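Local structure of ActII protein (Streptomyces coelicolor, 2OPT) at residues Ile18-Gly23 / Leu91-Leu96; Leu27-Leu32 / Ala45-Arg50. The protein probably acts as a TetR-family transcriptional repressor, binding cis-regulatory DNA through an N-terminal helix-turn-helix. All coordinates share one frame; numbering follows the deposited sequence. Where two conformers were deposited one is given.

Interaction 1 (Ile18-Gly23 / Leu91-Leu96); sequences ILDAEG and LAHRDL
OD1 of Asp-20 is gripped twice: ND1 of His-93 donates to it over 2.8 Å with an N-H...O angle of 162°, and water 3, which also donates to the carbonyl O of Arg-94, reaches it over 2.7 Å. The imidazole meets the syn side of OD1, which lies almost in the ring plane; carboxylate and ring are turned 26° apart. OD2 takes a weak second bond from ND1. NE2 of His-93 is hydrogen-bonded to Glu-64, so carboxylates at both nitrogens would probably favour a charged imidazolium. An alanine in place of Asp-20 would probably leave ND1 of His-93 without its acceptor and the ring freer to turn. The bond ties the end of helix 8-22, in what is, by its TetR family, the DNA-binding domain, to the type II turn His-93 to Leu-96 that follows helix 75-92 of the C-terminal domain. Arg-94, its CG anti to the backbone N (chi1 175°), runs extended across that helix end and lays one guanidinium face over the Glu-22 to Gly-23 peptide, with Glu-22 C 3.7 Å above the plane. Gly-23 takes positive phi at backbone angles that themselves call for glycine, and the close approach of Arg-94 NE and of Asp-95 OD2, which stands 3.2 Å from Gly-23 CA and accepts from Leu-24 N, agrees. Water 1 links Asp-20 O to Ala-92 O and Arg-94 N.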
ATOM      1  N   ILE A  18      -4.281  11.768  22.436  1.00 29.77           N
ATOM      2  CA  ILE A  18      -5.697  11.704  22.044  1.00 30.47           C
ATOM      3  C   ILE A  18      -5.858  10.621  20.983  1.00 30.52           C
ATOM      4  O   ILE A  18      -6.702   9.749  21.108  1.00 30.47           O
ATOM      5  CB  ILE A  18      -6.233  13.095  21.541  1.00 30.28           C
ATOM      6  CG1 ILE A  18      -6.302  14.069  22.738  1.00 31.71           C
ATOM      7  CG2 ILE A  18      -7.621  12.958  20.865  1.00 28.33           C
ATOM      8  CD1 ILE A  18      -6.208  15.570  22.315  1.00 29.29           C
ATOM      9  N   LEU A  19      -5.065  10.728  19.928  1.00 29.28           N
ATOM     10  CA  LEU A  19      -4.972   9.734  18.844  1.00 29.97           C
ATOM     11  C   LEU A  19      -4.827   8.309  19.383  1.00 30.40           C
ATOM     12  O   LEU A  19      -5.528   7.399  18.975  1.00 31.65           O
ATOM     13  CB  LEU A  19      -3.748  10.040  18.007  1.00 30.73           C
ATOM     14  CG  LEU A  19      -3.752  10.386  16.522  1.00 37.19           C
ATOM     15  CD1 LEU A  19      -2.437   9.920  15.869  1.00 38.57           C
ATOM     16  CD2 LEU A  19      -4.905   9.716  15.813  1.00 37.40           C
ATOM     17  N   ASP A  20      -3.876   8.101  20.276  1.00 30.86           N
ATOM     18  CA  ASP A  20      -3.598   6.750  20.792  1.00 32.53           C
ATOM     19  C   ASP A  20      -4.834   6.170  21.490  1.00 33.14           C
ATOM     20  O   ASP A  20      -5.114   4.963  21.388  1.00 33.58           O
ATOM     21  CB  ASP A  20      -2.389   6.789  21.744  1.00 32.53           C
ATOM     22  CG  ASP A  20      -1.022   6.866  20.982  1.00 34.85           C
ATOM     23  OD1 ASP A  20      -1.003   6.670  19.767  1.00 33.46           O
ATOM     24  OD2 ASP A  20       0.027   7.113  21.606  1.00 36.85           O
ATOM     25  N   ALA A  21      -5.565   7.026  22.201  1.00 31.78           N
ATOM     26  CA  ALA A  21      -6.657   6.542  23.057  1.00 33.66           C
ATOM     27  C   ALA A  21      -7.980   6.559  22.324  1.00 33.97           C
ATOM     28  O   ALA A  21      -8.880   5.804  22.683  1.00 35.22           O
ATOM     29  CB  ALA A  21      -6.758   7.383  24.360  1.00 33.00           C
ATOM     30  N   GLU A  22      -8.119   7.436  21.327  1.00 31.23           N
ATOM     31  CA  GLU A  22      -9.436   7.695  20.782  1.00 33.24           C
ATOM     32  C   GLU A  22      -9.505   7.722  19.241  1.00 32.19           C
ATOM     33  O   GLU A  22     -10.596   7.747  18.647  1.00 33.61           O
ATOM     34  CB  GLU A  22     -10.006   8.984  21.391  1.00 33.16           C
ATOM     35  CG  GLU A  22     -10.247   8.906  22.901  1.00 39.69           C
ATOM     36  CD  GLU A  22     -10.721  10.226  23.446  1.00 45.43           C
ATOM     37  OE1 GLU A  22     -11.498  10.897  22.749  1.00 49.62           O
ATOM     38  OE2 GLU A  22     -10.298  10.609  24.549  1.00 49.55           O
ATOM     39  N   GLY A  23      -8.363   7.669  18.596  1.00 30.43           N
ATOM     40  CA  GLY A  23      -8.370   7.524  17.158  1.00 31.10           C
ATOM     41  C   GLY A  23      -8.380   8.873  16.484  1.00 31.91           C
ATOM     42  O   GLY A  23      -8.612   9.898  17.116  1.00 31.65           O
ATOM     43  N   LEU A  91       2.061  -0.311  15.170  1.00 31.31           N
ATOM     44  CA  LEU A  91       1.277  -1.171  16.076  1.00 34.42           C
ATOM     45  C   LEU A  91       1.056  -0.525  17.432  1.00 36.20           C
ATOM     46  O   LEU A  91       0.076  -0.844  18.139  1.00 39.44           O
ATOM     47  CB  LEU A  91       1.900  -2.573  16.227  1.00 34.81           C
ATOM     48  CG  LEU A  91       1.873  -3.445  14.952  1.00 36.28           C
ATOM     49  CD1 LEU A  91       2.350  -4.853  15.201  1.00 34.08           C
ATOM     50  CD2 LEU A  91       0.513  -3.478  14.321  1.00 37.01           C
ATOM     51  N   ALA A  92       1.946   0.388  17.797  1.00 36.16           N
ATOM     52  CA  ALA A  92       1.864   1.109  19.057  1.00 36.02           C
ATOM     53  C   ALA A  92       0.849   2.268  18.972  1.00 36.28           C
ATOM     54  O   ALA A  92       0.315   2.698  19.985  1.00 36.20           O
ATOM     55  CB  ALA A  92       3.235   1.638  19.417  1.00 36.10           C
ATOM     56  N   HIS A  93       0.582   2.753  17.758  1.00 34.68           N
ATOM     57  CA  HIS A  93      -0.122   4.024  17.558  1.00 34.95           C
ATOM     58  C   HIS A  93      -1.319   3.907  16.652  1.00 35.89           C
ATOM     59  O   HIS A  93      -1.191   3.889  15.396  1.00 36.96           O
ATOM     60  CB  HIS A  93       0.827   5.166  17.087  1.00 33.85           C
ATOM     61  CG  HIS A  93       1.940   5.449  18.060  1.00 33.20           C
ATOM     62  ND1 HIS A  93       1.724   6.072  19.265  1.00 31.07           N
ATOM     63  CD2 HIS A  93       3.259   5.138  18.032  1.00 30.62           C
ATOM     64  CE1 HIS A  93       2.856   6.157  19.933  1.00 32.06           C
ATOM     65  NE2 HIS A  93       3.800   5.590  19.214  1.00 31.51           N
ATOM     66  N   ARG A  94      -2.478   3.897  17.306  1.00 35.67           N
ATOM     67  CA  ARG A  94      -3.781   3.824  16.679  1.00 36.78           C
ATOM     68  C   ARG A  94      -3.879   4.818  15.538  1.00 36.61           C
ATOM     69  O   ARG A  94      -3.673   6.032  15.775  1.00 36.54           O
ATOM     70  CB  ARG A  94      -4.846   4.190  17.721  1.00 37.31           C
ATOM     71  CG  ARG A  94      -6.283   4.272  17.187  1.00 38.29           C
ATOM     72  CD  ARG A  94      -7.310   3.974  18.260  1.00 40.96           C
ATOM     73  NE  ARG A  94      -8.665   4.166  17.758  1.00 43.62           N
ATOM     74  CZ  ARG A  94      -9.775   4.111  18.492  1.00 48.91           C
ATOM     75  NH1 ARG A  94      -9.746   3.839  19.810  1.00 48.69           N
ATOM     76  NH2 ARG A  94     -10.928   4.321  17.896  1.00 51.34           N
ATOM     77  N   ASP A  95      -4.181   4.341  14.334  1.00 36.58           N
ATOM     78  CA  ASP A  95      -4.643   5.211  13.260  1.00 36.95           C
ATOM     79  C   ASP A  95      -3.473   5.905  12.570  1.00 37.20           C
ATOM     80  O   ASP A  95      -3.668   6.792  11.739  1.00 37.31           O
ATOM     81  CB  ASP A  95      -5.629   6.251  13.798  1.00 38.11           C
ATOM     82  CG  ASP A  95      -7.073   5.818  13.644  1.00 40.06           C
ATOM     83  OD1 ASP A  95      -7.320   4.793  12.975  1.00 41.74           O
ATOM     84  OD2 ASP A  95      -7.961   6.502  14.193  1.00 42.58           O
ATOM     85  N   LEU A  96      -2.258   5.496  12.921  1.00 35.96           N
ATOM     86  CA  LEU A  96      -1.061   6.240  12.547  1.00 37.74           C
ATOM     87  C   LEU A  96      -0.685   5.984  11.092  1.00 37.77           C
ATOM     88  O   LEU A  96      -0.234   6.888  10.389  1.00 37.75           O
ATOM     89  CB  LEU A  96       0.107   5.873  13.465  1.00 36.36           C
ATOM     90  CG  LEU A  96       1.426   6.603  13.208  1.00 41.15           C
ATOM     91  CD1 LEU A  96       1.266   8.099  13.432  1.00 39.60           C
ATOM     92  CD2 LEU A  96       2.532   6.041  14.087  1.00 40.12           C
TER
HETATM   93  O   HOH W   1      -2.844   3.442  20.196  1.00 32.49           O
HETATM   94  O   HOH W   2      -7.100   3.064  21.533  1.00 35.66           O
HETATM   95  O   HOH W   3      -1.688   7.335  17.253  1.00 46.79           O

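Interaction 2 (Leu27-Leu32 / Ala45-Arg50)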
ATOM      1  N   LEU A  27      -9.517  13.496  17.115  1.00 38.07           N
ATOM      2  CA  LEU A  27      -8.483  14.525  17.178  1.00 34.66           C
ATOM      3  C   LEU A  27      -8.843  15.712  16.293  1.00 37.32           C
ATOM      4  O   LEU A  27      -8.465  15.733  15.123  1.00 38.84           O
ATOM      5  CB  LEU A  27      -7.105  13.955  16.815  1.00 34.00           C
ATOM      6  CG  LEU A  27      -5.926  14.949  16.843  1.00 31.27           C
ATOM      7  CD1 LEU A  27      -5.768  15.570  18.193  1.00 30.57           C
ATOM      8  CD2 LEU A  27      -4.633  14.235  16.418  1.00 30.31           C
ATOM      9  N   SER A  28      -9.580  16.681  16.857  1.00 37.17           N
ATOM     10  CA  SER A  28      -9.930  17.926  16.186  1.00 39.40           C
ATOM     11  C   SER A  28      -9.131  19.003  16.873  1.00 38.33           C
ATOM     12  O   SER A  28      -8.679  18.810  17.999  1.00 36.62           O
ATOM     13  CB  SER A  28     -11.425  18.224  16.337  1.00 40.93           C
ATOM     14  OG  SER A  28     -11.734  18.414  17.696  1.00 42.03           O
ATOM     15  N   MET A  29      -8.964  20.147  16.228  1.00 39.33           N
ATOM     16  CA  MET A  29      -8.231  21.282  16.885  1.00 38.01           C
ATOM     17  C   MET A  29      -8.954  21.760  18.156  1.00 38.33           C
ATOM     18  O   MET A  29      -8.332  22.107  19.186  1.00 37.58           O
ATOM     19  CB  MET A  29      -8.050  22.426  15.876  1.00 39.56           C
ATOM     20  CG  MET A  29      -7.109  22.037  14.735  1.00 39.76           C
ATOM     21  SD  MET A  29      -5.618  21.109  15.232  1.00 40.19           S
ATOM     22  CE  MET A  29      -4.524  22.445  15.695  1.00 38.59           C
ATOM     23  N   ARG A  30     -10.268  21.722  18.099  1.00 39.66           N
ATOM     24  CA  ARG A  30     -11.063  22.099  19.248  0.60 41.13           C
ATOM     25  C   ARG A  30     -10.840  21.169  20.441  1.00 39.89           C
ATOM     26  O   ARG A  30     -10.688  21.650  21.575  1.00 39.67           O
ATOM     27  CB  ARG A  30     -12.533  22.168  18.869  0.60 43.41           C
ATOM     28  CG  ARG A  30     -13.394  22.827  19.900  0.60 47.54           C
ATOM     29  CD  ARG A  30     -14.753  23.163  19.291  0.60 52.92           C
ATOM     30  NE  ARG A  30     -14.647  24.246  18.298  0.60 53.45           N
ATOM     31  CZ  ARG A  30     -14.676  25.543  18.590  0.60 53.63           C
ATOM     32  NH1 ARG A  30     -14.573  26.440  17.605  0.60 53.27           N
ATOM     33  NH2 ARG A  30     -14.807  25.944  19.861  0.60 53.68           N
ATOM     34  N   ARG A  31     -10.817  19.858  20.190  1.00 38.93           N
ATOM     35  CA  ARG A  31     -10.589  18.885  21.248  1.00 38.28           C
ATOM     36  C   ARG A  31      -9.202  19.106  21.823  1.00 37.04           C
ATOM     37  O   ARG A  31      -8.987  19.036  23.039  1.00 37.75           O
ATOM     38  CB  ARG A  31     -10.683  17.465  20.682  1.00 38.49           C
ATOM     39  CG  ARG A  31     -10.225  16.348  21.696  1.00 38.17           C
ATOM     40  CD  ARG A  31     -10.982  16.418  23.017  1.00 45.26           C
ATOM     41  NE  ARG A  31     -10.460  15.499  24.035  1.00 45.47           N
ATOM     42  CZ  ARG A  31     -10.634  14.188  23.990  1.00 45.56           C
ATOM     43  NH1 ARG A  31     -11.300  13.621  22.957  1.00 46.62           N
ATOM     44  NH2 ARG A  31     -10.134  13.448  24.962  1.00 43.84           N
ATOM     45  N   LEU A  32      -8.250  19.384  20.930  1.00 34.15           N
ATOM     46  CA  LEU A  32      -6.865  19.569  21.310  1.00 31.54           C
ATOM     47  C   LEU A  32      -6.722  20.809  22.175  1.00 32.02           C
ATOM     48  O   LEU A  32      -6.097  20.765  23.247  1.00 31.98           O
ATOM     49  CB  LEU A  32      -5.954  19.597  20.047  1.00 30.70           C
ATOM     50  CG  LEU A  32      -4.442  19.750  20.246  1.00 29.12           C
ATOM     51  CD1 LEU A  32      -3.806  18.736  21.301  1.00 24.41           C
ATOM     52  CD2 LEU A  32      -3.736  19.702  18.928  1.00 27.12           C
ATOM     53  N   ALA A  45      -0.938  29.618  16.399  1.00 38.29           N
ATOM     54  CA  ALA A  45       0.432  30.185  16.291  1.00 38.42           C
ATOM     55  C   ALA A  45       1.514  29.080  16.266  1.00 37.43           C
ATOM     56  O   ALA A  45       2.506  29.186  15.549  1.00 37.77           O
ATOM     57  CB  ALA A  45       0.696  31.121  17.436  1.00 38.47           C
ATOM     58  N   HIS A  46       1.292  28.011  17.035  1.00 36.45           N
ATOM     59  CA  HIS A  46       2.279  26.951  17.256  1.00 36.65           C
ATOM     60  C   HIS A  46       2.234  25.802  16.288  1.00 37.71           C
ATOM     61  O   HIS A  46       3.306  25.223  15.957  1.00 38.66           O
ATOM     62  CB  HIS A  46       2.165  26.360  18.671  1.00 37.11           C
ATOM     63  CG  HIS A  46       2.921  27.133  19.705  1.00 35.90           C
ATOM     64  ND1 HIS A  46       2.325  28.080  20.510  1.00 38.42           N
ATOM     65  CD2 HIS A  46       4.235  27.159  20.003  1.00 36.51           C
ATOM     66  CE1 HIS A  46       3.247  28.655  21.262  1.00 38.15           C
ATOM     67  NE2 HIS A  46       4.409  28.104  20.980  1.00 37.06           N
ATOM     68  N   VAL A  47       1.036  25.396  15.866  1.00 37.64           N
ATOM     69  CA  VAL A  47       0.983  24.180  15.053  1.00 37.83           C
ATOM     70  C   VAL A  47       0.189  24.273  13.800  1.00 39.81           C
ATOM     71  O   VAL A  47       0.199  23.278  13.042  1.00 42.14           O
ATOM     72  CB  VAL A  47       0.542  22.880  15.787  1.00 36.67           C
ATOM     73  CG1 VAL A  47       1.498  22.535  16.964  1.00 34.81           C
ATOM     74  CG2 VAL A  47      -0.903  22.953  16.238  1.00 37.31           C
ATOM     75  N   GLY A  48      -0.446  25.421  13.532  1.00 39.04           N
ATOM     76  CA  GLY A  48      -1.187  25.598  12.270  1.00 39.79           C
ATOM     77  C   GLY A  48      -2.527  24.883  12.307  1.00 39.47           C
ATOM     78  O   GLY A  48      -3.080  24.679  13.383  1.00 38.99           O
ATOM     79  N   ASN A  49      -3.042  24.503  11.132  1.00 39.95           N
ATOM     80  CA  ASN A  49      -4.320  23.797  10.990  1.00 38.55           C
ATOM     81  C   ASN A  49      -4.211  22.311  11.284  1.00 37.67           C
ATOM     82  O   ASN A  49      -3.153  21.822  11.710  1.00 35.27           O
ATOM     83  CB  ASN A  49      -4.906  24.044   9.593  1.00 41.06           C
ATOM     84  CG  ASN A  49      -4.051  23.479   8.500  1.00 41.55           C
ATOM     85  OD1 ASN A  49      -3.445  22.430   8.649  1.00 41.47           O
ATOM     86  ND2 ASN A  49      -3.985  24.179   7.388  1.00 46.37           N
ATOM     87  N   ARG A  50      -5.310  21.573  11.113  1.00 37.77           N
ATOM     88  CA  ARG A  50      -5.313  20.166  11.535  1.00 36.52           C
ATOM     89  C   ARG A  50      -4.343  19.378  10.680  1.00 35.82           C
ATOM     90  O   ARG A  50      -3.630  18.524  11.166  1.00 34.92           O
ATOM     91  CB  ARG A  50      -6.714  19.552  11.415  1.00 38.94           C
ATOM     92  CG  ARG A  50      -6.804  18.186  12.055  1.00 37.96           C
ATOM     93  CD  ARG A  50      -8.224  17.694  11.975  1.00 41.19           C
ATOM     94  NE  ARG A  50      -8.352  16.366  12.572  1.00 39.28           N
ATOM     95  CZ  ARG A  50      -8.440  15.253  11.855  1.00 39.19           C
ATOM     96  NH1 ARG A  50      -8.390  15.279  10.515  1.00 35.18           N
ATOM     97  NH2 ARG A  50      -8.570  14.125  12.479  1.00 38.23           N
TER
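The guanidinium of Arg-50 meets the carbonyl of Leu-27 at its edge: Leu-27 O lies 1° out of the guanidinium plane, and Leu-27 C is near that plane too. The CA of Ser-28 approaches the group obliquely. NE of Arg-50 donates to Leu-27 O over 2.6 Å, nearly along the C=O axis and with an N-H...O angle of 164°, while NH2 adds a weak bond to the same oxygen at 3.1 Å. The reach comes from an extended chain, with CG anti to the backbone N (chi1 -170°) and the carbons straight out to NE. Met-29 fills the other half of the contact. Its chain bends at both chi2 and chi3, which brings SD to 3.8 Å from Arg-50 CA and CE up to two neighbours, Val-47 CG2 at 3.7 Å and Gly-48 O at 3.5 Å. Leu-43 of helix 40-47 also touches the Met-29 side chain. These residues frame the predicted helix-turn-helix: Ser-28 stands at the N-cap of helix 29-36, its OG accepting from Arg-31 N over 3.0 Å, and the other segment runs off the end of helix 40-47, turns through Gly-48 with positive phi, and enters helix 50-61 with Asn-49 at the N-cap. Leu-27 packs its side chain on Leu-19 of helix 8-22 and on Leu-53 and Leu-54 of helix 50-61. The chemistry implies a division of labour: Met-29 makes apolar contact with Val-47 at the end of helix 40-47, its methyl also meeting a backbone carbonyl, whereas a cationic donor on a backbone carbonyl would help hold the start of helix 50-61 to the loop that leads into helix 29-36.

How the interactions relate
From the N terminus, helix 8-22 supplies the first half of interaction 1, and the chain then passes straight into segment 27-32. Helix 29-36 starts within it, and segment 45-50 returns to it at the end of helix 40-47, so interaction 2 closes a short loop, 13 residues apart at the closest ends. Interaction 1 closes only at 91-96, after helix 50-61 and at the end of helix 75-92, and its much longer loop encloses the whole of interaction 2. The first thus joins the DNA-binding and C-terminal domains; the second ties the start of helix 29-36 to the end of helix 40-47 and the start of helix 50-61. Their centres lie 16 Å apart, yet Glu-22 and Arg-31 form a salt bridge, and Ile-18 and Leu-19 pack on Leu-27.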